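Local coordinates for protein P35 antigen (PDB 4ALY) that is an outer surface lipoprotein of the Lyme disease agent Borrelia burgdorferi and is critical to ensure infection after a tick bite, at residues Leu165-Thr169 with Leu248-Asn252. Residues are numbered along the deposited sequence.
Sequences LVKET and LRSKN
Segment 165-169 is one turn near the start of helix 163-189. Segment 248-252 covers the C-terminal end of helix 241-250 and the start of the link to helix 254-275. The contact lies in the all-helical fold of the Borrelia Bbcrasp-1 (PFam54_60) family. It is a buried contact of a helix with a helix end, with a leucine pair at its centre and the R249 guanidinium on its flank. In 165-169 T169 N bonds to L165 O at 2.8 Å. In 248-252 N252 N bonds to R249 O at 2.9 Å. K251 and N252 are loop, and N252 is extended (phi/psi -142/75). The two backbones lie side by side, with CA atoms 7.7 Å apart at L165 and R249 and 7.2 Å at T169 and N252. No hydrogen bond joins the segments. L165 and L248, both with chi1 t and chi2 p, point toward each other, and L165 CG meets L248 CD2 at 3.8 Å. L153 and L156 of helix 143-157 also pack on L248, and F257 touches T169 and N252. T169 OG1 donates to L165 O, one turn back, at 2.5 Å and faces L248 CD2 at 3.9 Å. N252 ND2 bonds to L248 O at 2.9 Å, while OD1 accepts from R173. R249 NE donates to N252 O at 3.0 Å, and its NH1 binds a sulfate ion, probably from the crystallisation liquor. E168 OE2 makes a long salt bridge to R249 NH2 at 3.9 Å. L165 CD1 covers one face of the guanidinium, 3.4 Å from R249 NH2.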
ATOM      1  N   LEU A 165      -4.642 -15.348  -3.706  1.00 16.59           N
ATOM      2  CA  LEU A 165      -3.891 -14.357  -4.468  1.00 14.99           C
ATOM      3  C   LEU A 165      -4.478 -12.909  -4.345  1.00 14.23           C
ATOM      4  O   LEU A 165      -3.696 -11.927  -4.269  1.00 13.54           O
ATOM      5  CB  LEU A 165      -3.807 -14.797  -5.884  1.00 14.45           C
ATOM      6  CG  LEU A 165      -3.062 -13.856  -6.798  1.00 13.03           C
ATOM      7  CD1 LEU A 165      -1.591 -13.710  -6.364  1.00 12.92           C
ATOM      8  CD2 LEU A 165      -3.186 -14.492  -8.176  1.00 12.35           C
ATOM      9  N   VAL A 166      -5.816 -12.830  -4.226  1.00 12.70           N
ATOM     10  CA  VAL A 166      -6.551 -11.583  -3.936  1.00 13.82           C
ATOM     11  C   VAL A 166      -6.133 -10.897  -2.671  1.00 15.06           C
ATOM     12  O   VAL A 166      -5.733  -9.739  -2.690  1.00 16.71           O
ATOM     13  CB  VAL A 166      -8.075 -11.790  -3.956  1.00 12.95           C
ATOM     14  CG1 VAL A 166      -8.790 -10.547  -3.443  1.00 12.15           C
ATOM     15  CG2 VAL A 166      -8.513 -12.166  -5.371  1.00 12.27           C
ATOM     16  N   LYS A 167      -6.170 -11.644  -1.585  1.00 16.95           N
ATOM     17  CA  LYS A 167      -5.660 -11.229  -0.300  1.00 18.55           C
ATOM     18  C   LYS A 167      -4.173 -10.787  -0.443  1.00 20.78           C
ATOM     19  O   LYS A 167      -3.847  -9.618  -0.186  1.00 22.78           O
ATOM     20  CB  LYS A 167      -5.869 -12.395   0.687  1.00 18.24           C
ATOM     21  CG  LYS A 167      -5.465 -12.119   2.104  1.00 18.82           C
ATOM     22  CD  LYS A 167      -4.002 -12.458   2.301  1.00 19.97           C
ATOM     23  CE  LYS A 167      -3.559 -12.024   3.696  1.00 20.28           C
ATOM     24  NZ  LYS A 167      -2.080 -11.818   3.661  1.00 18.56           N
ATOM     25  N   GLU A 168      -3.301 -11.685  -0.918  1.00 21.72           N
ATOM     26  CA  GLU A 168      -1.850 -11.412  -1.038  1.00 21.88           C
ATOM     27  C   GLU A 168      -1.701 -10.037  -1.762  1.00 19.80           C
ATOM     28  O   GLU A 168      -1.051  -9.097  -1.271  1.00 19.27           O
ATOM     29  CB  GLU A 168      -1.230 -12.548  -1.894  1.00 26.73           C
ATOM     30  CG  GLU A 168       0.139 -13.197  -1.610  1.00 32.94           C
ATOM     31  CD  GLU A 168       0.228 -14.660  -2.166  1.00 40.50           C
ATOM     32  OE1 GLU A 168      -0.433 -15.577  -1.569  1.00 44.26           O
ATOM     33  OE2 GLU A 168       0.944 -14.936  -3.200  1.00 44.10           O
ATOM     34  N   THR A 169      -2.334  -9.918  -2.915  1.00 18.15           N
ATOM     35  CA  THR A 169      -2.266  -8.710  -3.724  1.00 19.31           C
ATOM     36  C   THR A 169      -2.673  -7.432  -2.948  1.00 20.53           C
ATOM     37  O   THR A 169      -1.988  -6.431  -3.009  1.00 21.07           O
ATOM     38  CB  THR A 169      -3.169  -8.898  -4.941  1.00 19.86           C
ATOM     39  OG1 THR A 169      -2.729 -10.065  -5.680  1.00 19.00           O
ATOM     40  CG2 THR A 169      -3.201  -7.671  -5.782  1.00 18.85           C
ATOM     41  N   LEU A 248      -4.192 -11.596 -13.227  1.00 20.93           N
ATOM     42  CA  LEU A 248      -3.736 -11.068 -11.941  1.00 19.53           C
ATOM     43  C   LEU A 248      -2.307 -11.543 -11.557  1.00 20.39           C
ATOM     44  O   LEU A 248      -1.471 -10.730 -11.118  1.00 21.84           O
ATOM     45  CB  LEU A 248      -4.761 -11.414 -10.842  1.00 17.62           C
ATOM     46  CG  LEU A 248      -4.451 -10.833  -9.407  1.00 17.80           C
ATOM     47  CD1 LEU A 248      -4.246  -9.294  -9.483  1.00 15.93           C
ATOM     48  CD2 LEU A 248      -5.427 -11.250  -8.300  1.00 14.40           C
ATOM     49  N   ARG A 249      -2.057 -12.854 -11.687  1.00 22.06           N
ATOM     50  CA  ARG A 249      -0.760 -13.538 -11.474  1.00 23.51           C
ATOM     51  C   ARG A 249       0.356 -12.938 -12.323  1.00 24.73           C
ATOM     52  O   ARG A 249       1.456 -12.758 -11.858  1.00 27.84           O
ATOM     53  CB  ARG A 249      -0.911 -14.994 -11.930  1.00 26.61           C
ATOM     54  CG  ARG A 249      -0.103 -16.106 -11.246  1.00 25.28           C
ATOM     55  CD  ARG A 249       1.182 -15.677 -10.604  1.00 24.39           C
ATOM     56  NE  ARG A 249       1.227 -15.571  -9.117  1.00 27.88           N
ATOM     57  CZ  ARG A 249       0.566 -16.306  -8.228  1.00 25.93           C
ATOM     58  NH1 ARG A 249      -0.265 -17.240  -8.607  1.00 30.29           N
ATOM     59  NH2 ARG A 249       0.742 -16.107  -6.949  1.00 26.13           N
ATOM     60  N   SER A 250       0.090 -12.582 -13.562  1.00 23.63           N
ATOM     61  CA  SER A 250       1.182 -12.082 -14.380  1.00 25.67           C
ATOM     62  C   SER A 250       1.891 -10.831 -13.821  1.00 27.32           C
ATOM     63  O   SER A 250       3.091 -10.607 -14.073  1.00 27.96           O
ATOM     64  CB  SER A 250       0.722 -11.912 -15.849  1.00 24.90           C
ATOM     65  OG  SER A 250      -0.373 -11.045 -15.940  1.00 25.32           O
ATOM     66  N   LYS A 251       1.160 -10.027 -13.045  1.00 30.23           N
ATOM     67  CA  LYS A 251       1.699  -8.799 -12.450  1.00 27.09           C
ATOM     68  C   LYS A 251       2.056  -9.031 -10.999  1.00 26.15           C
ATOM     69  O   LYS A 251       2.504  -8.115 -10.291  1.00 27.93           O
ATOM     70  CB  LYS A 251       0.670  -7.668 -12.552  1.00 30.09           C
ATOM     71  CG  LYS A 251       0.206  -7.418 -13.975  1.00 35.77           C
ATOM     72  CD  LYS A 251      -1.313  -7.273 -14.014  1.00 48.96           C
ATOM     73  CE  LYS A 251      -1.860  -7.026 -15.426  1.00 51.04           C
ATOM     74  NZ  LYS A 251      -1.000  -6.152 -16.278  1.00 47.61           N
ATOM     75  N   ASN A 252       1.831 -10.236 -10.512  1.00 21.53           N
ATOM     76  CA  ASN A 252       2.100 -10.459  -9.115  1.00 22.21           C
ATOM     77  C   ASN A 252       2.701 -11.860  -8.969  1.00 23.87           C
ATOM     78  O   ASN A 252       2.006 -12.777  -8.540  1.00 20.56           O
ATOM     79  CB  ASN A 252       0.796 -10.317  -8.281  1.00 19.87           C
ATOM     80  CG  ASN A 252       0.186  -8.901  -8.338  1.00 17.56           C
ATOM     81  OD1 ASN A 252       0.649  -7.989  -7.651  1.00 18.25           O
ATOM     82  ND2 ASN A 252      -0.856  -8.724  -9.136  1.00 15.67           N
TER